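Side-chain contacts in bacterial regulatory proteins, tetR family (Corynebacterium glutamicum, PDB 3AQT), which probably represses transcription by binding DNA as a TetR-family regulator, and binds resorcinol as its inducer: residues B[142-147]-B[190-195]; B[152-157]-B[186-191]. One frame throughout, in Å; residues are numbered along the deposited sequence.

Helix 180-199 carries one side of both contacts, and helices 138-146 and 150-157, which follow each other in the chain, supply the partners. The two contact centres lie about 10 Å apart and share Ser190 and Leu191. They also meet directly: Leu154 CD1 of contact 2 packs 3.7 Å from Phe144 CE1 and 3.9 Å from Ile192 CG1 of contact 1, so the two contacts join through apolar side chains. Contact 2 reaches the resorcinol pocket itself, since the Phe188 side chain lies about 4 Å from the bound ligand. Contact 1 sits one step back, with the Leu191 side chain about 6 Å from resorcinol. Both contacts border the second subunit.

Contact 1: residues B[142-147]-B[190-195]; sequences GFFIQM and SLIAAI
Phe144 is the one residue of 142-147 that makes the contact, pushing its ring from helix 138-146 against Leu191, Ile192 and Ile195 of helix 180-199 within the all-helical C-terminal domain of a TetR-family regulator. The two short helical segments run almost at right angles, -95°, with their axes 9.7 Å apart at closest approach. Along the first segment, Phe143 comes first and faces elsewhere, packing on Ala98 and Ala101 of helix 90-111. Phe144 follows, its CA only 6.1 Å from the CA of Ile192, and its side chain sets out toward helix 180-199. CG stands anti to the carbonyl carbon (chi1 -72°), which carries the ring out against Ile192 and Ile195. At the end of the segment Met147, a selenomethionine, packs like Phe143 on helix 90-111, through Leu94 and Ala98.

The three aliphatic partners take different parts of the ring. Leu191 comes in obliquely, its CD2 4.3 Å from Phe144 CE1. CB of Ile195 lies over one face, offset toward the rim, and its CG2 comes in obliquely, 3.8 Å from Phe144 CG; the same residue also packs on Val131 and Ser134 of helix 119-134. Ile192 instead offers its CG1 methylene, which meets the ring edge in plane, 3.8 Å from Phe144 CD1.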
ATOM      1  N   GLY B 142       3.907 -14.336   4.128  1.00 52.34           N
ATOM      2  CA  GLY B 142       2.494 -14.495   4.400  1.00 53.18           C
ATOM      3  C   GLY B 142       1.873 -13.219   4.932  1.00 54.68           C
ATOM      4  O   GLY B 142       0.711 -12.937   4.655  1.00 56.17           O
ATOM      5  N   PHE B 143       2.636 -12.446   5.698  1.00 55.85           N
ATOM      6  CA  PHE B 143       2.120 -11.198   6.251  1.00 57.83           C
ATOM      7  C   PHE B 143       1.806 -10.193   5.144  1.00 57.72           C
ATOM      8  O   PHE B 143       0.730  -9.599   5.111  1.00 56.68           O
ATOM      9  CB  PHE B 143       3.135 -10.558   7.213  1.00 59.57           C
ATOM     10  CG  PHE B 143       3.472 -11.403   8.416  1.00 59.75           C
ATOM     11  CD1 PHE B 143       2.466 -11.964   9.197  1.00 59.68           C
ATOM     12  CD2 PHE B 143       4.801 -11.626   8.776  1.00 60.96           C
ATOM     13  CE1 PHE B 143       2.776 -12.734  10.319  1.00 59.91           C
ATOM     14  CE2 PHE B 143       5.126 -12.397   9.899  1.00 61.56           C
ATOM     15  CZ  PHE B 143       4.108 -12.951  10.670  1.00 60.95           C
ATOM     16  N   PHE B 144       2.756 -10.012   4.233  1.00 57.90           N
ATOM     17  CA  PHE B 144       2.599  -9.056   3.145  1.00 58.65           C
ATOM     18  C   PHE B 144       1.565  -9.389   2.081  1.00 60.89           C
ATOM     19  O   PHE B 144       1.165  -8.512   1.320  1.00 61.03           O
ATOM     20  CB  PHE B 144       3.955  -8.803   2.491  1.00 55.06           C
ATOM     21  CG  PHE B 144       4.884  -7.991   3.342  1.00 51.47           C
ATOM     22  CD1 PHE B 144       4.793  -6.609   3.366  1.00 50.98           C
ATOM     23  CD2 PHE B 144       5.811  -8.611   4.161  1.00 50.44           C
ATOM     24  CE1 PHE B 144       5.612  -5.854   4.193  1.00 50.19           C
ATOM     25  CE2 PHE B 144       6.634  -7.864   4.994  1.00 50.41           C
ATOM     26  CZ  PHE B 144       6.531  -6.482   5.008  1.00 48.97           C
ATOM     27  N   ILE B 145       1.122 -10.640   2.025  1.00 64.42           N
ATOM     28  CA  ILE B 145       0.130 -11.033   1.029  1.00 67.56           C
ATOM     29  C   ILE B 145      -1.258 -11.230   1.631  1.00 69.96           C
ATOM     30  O   ILE B 145      -2.175 -10.469   1.327  1.00 70.57           O
ATOM     31  CB  ILE B 145       0.560 -12.324   0.284  1.00 68.27           C
ATOM     32  CG1 ILE B 145       0.831 -13.448   1.288  1.00 70.50           C
ATOM     33  CG2 ILE B 145       1.803 -12.047  -0.558  1.00 65.98           C
ATOM     34  CD1 ILE B 145       1.286 -14.793   0.692  1.00 47.18           C
ATOM     35  N   GLN B 146      -1.407 -12.238   2.490  1.00 72.20           N
ATOM     36  CA  GLN B 146      -2.691 -12.540   3.126  1.00 74.69           C
ATOM     37  C   GLN B 146      -3.117 -11.607   4.263  1.00 75.16           C
ATOM     38  O   GLN B 146      -4.017 -11.948   5.033  1.00 76.06           O
ATOM     39  CB  GLN B 146      -2.700 -13.973   3.672  1.00 76.05           C
ATOM     40  CG  GLN B 146      -2.897 -15.068   2.643  1.00 79.06           C
ATOM     41  CD  GLN B 146      -1.605 -15.765   2.288  1.00 81.23           C
ATOM     42  OE1 GLN B 146      -0.852 -16.182   3.167  1.00 82.04           O
ATOM     43  NE2 GLN B 146      -1.342 -15.904   0.995  1.00 82.77           N
HETATM   44  N   MSE B 147      -2.490 -10.443   4.387  1.00 75.04           N
HETATM   45  CA  MSE B 147      -2.865  -9.531   5.465  1.00 75.07           C
HETATM   46  C   MSE B 147      -2.992  -8.095   4.957  1.00 72.64           C
HETATM   47  O   MSE B 147      -2.007  -7.465   4.555  1.00 72.85           O
HETATM   48  CB  MSE B 147      -1.842  -9.627   6.612  1.00 78.26           C
HETATM   49  CG  MSE B 147      -2.201  -8.847   7.890  1.00 83.51           C
HETATM   50 SE   MSE B 147      -1.038  -9.227   9.439  1.00 89.63          SE
HETATM   51  CE  MSE B 147       0.609  -8.429   8.794  1.00 87.19           C
ATOM     52  N   SER B 190       4.868   1.596  -0.102  1.00 32.50           N
ATOM     53  CA  SER B 190       5.729   1.153  -1.206  1.00 33.51           C
ATOM     54  C   SER B 190       6.386  -0.183  -0.902  1.00 33.82           C
ATOM     55  O   SER B 190       6.527  -1.030  -1.786  1.00 33.93           O
ATOM     56  CB  SER B 190       6.837   2.170  -1.467  1.00 31.72           C
ATOM     57  OG  SER B 190       6.307   3.391  -1.942  1.00 33.00           O
ATOM     58  N   LEU B 191       6.804  -0.361   0.347  1.00 34.31           N
ATOM     59  CA  LEU B 191       7.458  -1.598   0.754  1.00 35.07           C
ATOM     60  C   LEU B 191       6.535  -2.776   0.482  1.00 35.32           C
ATOM     61  O   LEU B 191       6.931  -3.755  -0.153  1.00 33.89           O
ATOM     62  CB  LEU B 191       7.813  -1.548   2.242  1.00 35.91           C
ATOM     63  CG  LEU B 191       8.479  -2.796   2.838  1.00 38.16           C
ATOM     64  CD1 LEU B 191       9.907  -2.925   2.330  1.00 38.37           C
ATOM     65  CD2 LEU B 191       8.474  -2.689   4.356  1.00 39.77           C
ATOM     66  N   ILE B 192       5.297  -2.669   0.958  1.00 35.53           N
ATOM     67  CA  ILE B 192       4.315  -3.726   0.772  1.00 34.96           C
ATOM     68  C   ILE B 192       4.142  -4.074  -0.710  1.00 36.13           C
ATOM     69  O   ILE B 192       4.228  -5.244  -1.096  1.00 35.84           O
ATOM     70  CB  ILE B 192       2.951  -3.318   1.387  1.00 33.73           C
ATOM     71  CG1 ILE B 192       3.103  -3.195   2.907  1.00 31.32           C
ATOM     72  CG2 ILE B 192       1.879  -4.337   1.011  1.00 28.67           C
ATOM     73  CD1 ILE B 192       1.947  -2.490   3.612  1.00 47.18           C
ATOM     74  N   ALA B 193       3.901  -3.062  -1.539  1.00 35.31           N
ATOM     75  CA  ALA B 193       3.732  -3.300  -2.965  1.00 35.36           C
ATOM     76  C   ALA B 193       5.002  -3.931  -3.504  1.00 36.49           C
ATOM     77  O   ALA B 193       4.956  -4.909  -4.257  1.00 37.76           O
ATOM     78  CB  ALA B 193       3.452  -2.000  -3.688  1.00 34.42           C
ATOM     79  N   ALA B 194       6.143  -3.375  -3.116  1.00 36.28           N
ATOM     80  CA  ALA B 194       7.419  -3.898  -3.583  1.00 38.04           C
ATOM     81  C   ALA B 194       7.598  -5.377  -3.238  1.00 38.70           C
ATOM     82  O   ALA B 194       8.024  -6.174  -4.071  1.00 39.31           O
ATOM     83  CB  ALA B 194       8.571  -3.075  -2.999  1.00 36.33           C
ATOM     84  N   ILE B 195       7.268  -5.748  -2.010  1.00 40.81           N
ATOM     85  CA  ILE B 195       7.431  -7.134  -1.591  1.00 42.69           C
ATOM     86  C   ILE B 195       6.418  -8.061  -2.262  1.00 43.51           C
ATOM     87  O   ILE B 195       6.738  -9.200  -2.594  1.00 43.45           O
ATOM     88  CB  ILE B 195       7.366  -7.226  -0.043  1.00 43.35           C
ATOM     89  CG1 ILE B 195       8.625  -6.569   0.533  1.00 42.37           C
ATOM     90  CG2 ILE B 195       7.226  -8.678   0.420  1.00 40.14           C
ATOM     91  CD1 ILE B 195       9.074  -5.178   0.083  1.00 47.18           C
TER

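Contact 2: residues B[152-157]-B[186-191]; sequences PVLMRI and CTFGSL
Leu154 and Met155, neighbours on helix 150-157, both converge on the ring of Phe188, a resorcinol-pocket residue on helix 180-199. Leu154 reaches one ortho carbon, CB lying 3.9 Å and CD1 4.0 Å from Phe188 CD1. Selenomethionine Met155 comes to the other, with SE 4.1 Å from Phe188 CD2. This is a Met-aromatic contact of oblique geometry, SE being 5.3 Å from the centroid of the Phe188 ring and 61° off its normal. A bend at chi2 (-74°) turns SE toward the ring; the position of the terminal methyl is doubtful. Leu154 CD1 also brushes Leu191 CD2 at 4.4 Å. Both residues meet Phe188 obliquely and probably help to place its ring, which itself touches resorcinol.

Farther out, on helix 180-199, Ser190 OG donates to Cys186 O at 3.0 Å; Ser190 N reaches that same oxygen from the opposite face of the carbonyl plane. The hydroxyl also makes a weak hydrogen bond to Ser190 OG of the second subunit. Around the pair, Leu154 packs on Phe102 of helix 90-111, Arg156 forms a salt bridge with Glu99 of that helix, and Leu191 leans on Leu130 of helix 119-134 and Phe213 of helix 209-220.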
ATOM      1  N   PRO B 152      -0.992  -1.007   8.711  1.00 37.66           N
ATOM      2  CA  PRO B 152      -1.206  -0.482  10.068  1.00 36.35           C
ATOM      3  C   PRO B 152      -0.241  -1.083  11.098  1.00 36.06           C
ATOM      4  O   PRO B 152       0.212  -0.388  12.008  1.00 36.76           O
ATOM      5  CB  PRO B 152      -2.664  -0.854  10.363  1.00 35.19           C
ATOM      6  CG  PRO B 152      -3.294  -0.921   9.014  1.00 34.21           C
ATOM      7  CD  PRO B 152      -2.236  -1.584   8.168  1.00 36.07           C
ATOM      8  N   VAL B 153       0.055  -2.374  10.964  1.00 35.18           N
ATOM      9  CA  VAL B 153       0.970  -3.045  11.884  1.00 34.86           C
ATOM     10  C   VAL B 153       2.377  -2.486  11.695  1.00 33.85           C
ATOM     11  O   VAL B 153       3.045  -2.126  12.658  1.00 34.35           O
ATOM     12  CB  VAL B 153       0.997  -4.578  11.654  1.00 35.59           C
ATOM     13  CG1 VAL B 153       2.033  -5.220  12.570  1.00 37.60           C
ATOM     14  CG2 VAL B 153      -0.379  -5.181  11.926  1.00 36.67           C
ATOM     15  N   LEU B 154       2.821  -2.411  10.449  1.00 34.23           N
ATOM     16  CA  LEU B 154       4.135  -1.867  10.158  1.00 34.33           C
ATOM     17  C   LEU B 154       4.260  -0.461  10.739  1.00 34.96           C
ATOM     18  O   LEU B 154       5.296  -0.102  11.299  1.00 35.46           O
ATOM     19  CB  LEU B 154       4.379  -1.842   8.647  1.00 33.19           C
ATOM     20  CG  LEU B 154       4.674  -3.208   8.032  1.00 33.76           C
ATOM     21  CD1 LEU B 154       4.628  -3.126   6.519  1.00 32.43           C
ATOM     22  CD2 LEU B 154       6.030  -3.690   8.509  1.00 31.88           C
HETATM   23  N   MSE B 155       3.191   0.323  10.635  1.00 35.32           N
HETATM   24  CA  MSE B 155       3.194   1.688  11.148  1.00 36.52           C
HETATM   25  C   MSE B 155       3.256   1.792  12.661  1.00 36.44           C
HETATM   26  O   MSE B 155       3.805   2.752  13.195  1.00 35.93           O
HETATM   27  CB  MSE B 155       1.972   2.449  10.620  1.00 39.62           C
HETATM   28  CG  MSE B 155       2.050   2.758   9.127  1.00 46.96           C
HETATM   29 SE   MSE B 155       3.299   4.192   8.655  1.00 57.21          SE
HETATM   30  CE  MSE B 155       4.926   3.407   9.265  1.00 58.47           C
ATOM     31  N   ARG B 156       2.697   0.813  13.360  1.00 36.64           N
ATOM     32  CA  ARG B 156       2.712   0.838  14.819  1.00 35.97           C
ATOM     33  C   ARG B 156       4.078   0.442  15.354  1.00 35.40           C
ATOM     34  O   ARG B 156       4.546   0.987  16.348  1.00 35.31           O
ATOM     35  CB  ARG B 156       1.692  -0.147  15.411  1.00 36.03           C
ATOM     36  CG  ARG B 156       0.259   0.081  15.034  1.00 37.66           C
ATOM     37  CD  ARG B 156      -0.661  -0.650  15.991  1.00 38.65           C
ATOM     38  NE  ARG B 156      -0.653  -2.108  15.843  1.00 39.02           N
ATOM     39  CZ  ARG B 156      -1.540  -2.792  15.123  1.00 38.77           C
ATOM     40  NH1 ARG B 156      -2.508  -2.157  14.472  1.00 35.60           N
ATOM     41  NH2 ARG B 156      -1.483  -4.115  15.084  1.00 37.73           N
ATOM     42  N   ILE B 157       4.708  -0.519  14.694  1.00 34.64           N
ATOM     43  CA  ILE B 157       5.993  -1.036  15.144  1.00 34.75           C
ATOM     44  C   ILE B 157       7.243  -0.426  14.528  1.00 33.90           C
ATOM     45  O   ILE B 157       8.141  -0.011  15.258  1.00 34.03           O
ATOM     46  CB  ILE B 157       6.056  -2.568  14.941  1.00 34.71           C
ATOM     47  CG1 ILE B 157       4.809  -3.225  15.543  1.00 34.65           C
ATOM     48  CG2 ILE B 157       7.309  -3.130  15.585  1.00 36.81           C
ATOM     49  CD1 ILE B 157       4.562  -3.037  17.067  1.00 47.18           C
ATOM     50  N   CYS B 186       4.255   6.500   3.230  1.00 37.93           N
ATOM     51  CA  CYS B 186       4.459   6.133   1.829  1.00 39.36           C
ATOM     52  C   CYS B 186       5.549   5.081   1.691  1.00 39.32           C
ATOM     53  O   CYS B 186       5.479   4.205   0.823  1.00 39.09           O
ATOM     54  CB  CYS B 186       4.822   7.362   0.992  1.00 40.43           C
ATOM     55  SG  CYS B 186       3.416   8.439   0.658  1.00 45.64           S
ATOM     56  N   THR B 187       6.560   5.178   2.547  1.00 37.75           N
ATOM     57  CA  THR B 187       7.660   4.228   2.536  1.00 36.76           C
ATOM     58  C   THR B 187       7.107   2.818   2.743  1.00 36.08           C
ATOM     59  O   THR B 187       7.422   1.902   1.990  1.00 37.62           O
ATOM     60  CB  THR B 187       8.680   4.556   3.651  1.00 36.93           C
ATOM     61  OG1 THR B 187       9.238   5.851   3.411  1.00 38.10           O
ATOM     62  CG2 THR B 187       9.794   3.532   3.683  1.00 36.37           C
ATOM     63  N   PHE B 188       6.268   2.647   3.760  1.00 33.93           N
ATOM     64  CA  PHE B 188       5.704   1.337   4.021  1.00 33.42           C
ATOM     65  C   PHE B 188       4.643   0.907   3.000  1.00 34.19           C
ATOM     66  O   PHE B 188       4.473  -0.289   2.734  1.00 34.33           O
ATOM     67  CB  PHE B 188       5.193   1.293   5.458  1.00 31.13           C
ATOM     68  CG  PHE B 188       6.306   1.220   6.458  1.00 30.75           C
ATOM     69  CD1 PHE B 188       7.049   0.054   6.593  1.00 31.99           C
ATOM     70  CD2 PHE B 188       6.680   2.336   7.192  1.00 33.03           C
ATOM     71  CE1 PHE B 188       8.150   0.005   7.438  1.00 33.03           C
ATOM     72  CE2 PHE B 188       7.779   2.302   8.043  1.00 34.25           C
ATOM     73  CZ  PHE B 188       8.519   1.132   8.166  1.00 33.50           C
ATOM     74  N   GLY B 189       3.946   1.875   2.415  1.00 34.00           N
ATOM     75  CA  GLY B 189       2.971   1.543   1.398  1.00 32.74           C
ATOM     76  C   GLY B 189       3.735   0.971   0.216  1.00 32.65           C
ATOM     77  O   GLY B 189       3.322  -0.024  -0.384  1.00 32.00           O
ATOM     78  N   SER B 190       4.868   1.596  -0.102  1.00 32.50           N
ATOM     79  CA  SER B 190       5.729   1.153  -1.206  1.00 33.51           C
ATOM     80  C   SER B 190       6.386  -0.183  -0.902  1.00 33.82           C
ATOM     81  O   SER B 190       6.527  -1.030  -1.786  1.00 33.93           O
ATOM     82  CB  SER B 190       6.837   2.170  -1.467  1.00 31.72           C
ATOM     83  OG  SER B 190       6.307   3.391  -1.942  1.00 33.00           O
ATOM     84  N   LEU B 191       6.804  -0.361   0.347  1.00 34.31           N
ATOM     85  CA  LEU B 191       7.458  -1.598   0.754  1.00 35.07           C
ATOM     86  C   LEU B 191       6.535  -2.776   0.482  1.00 35.32           C
ATOM     87  O   LEU B 191       6.931  -3.755  -0.153  1.00 33.89           O
ATOM     88  CB  LEU B 191       7.813  -1.548   2.242  1.00 35.91           C
ATOM     89  CG  LEU B 191       8.479  -2.796   2.838  1.00 38.16           C
ATOM     90  CD1 LEU B 191       9.907  -2.925   2.330  1.00 38.37           C
ATOM     91  CD2 LEU B 191       8.474  -2.689   4.356  1.00 39.77           C
TER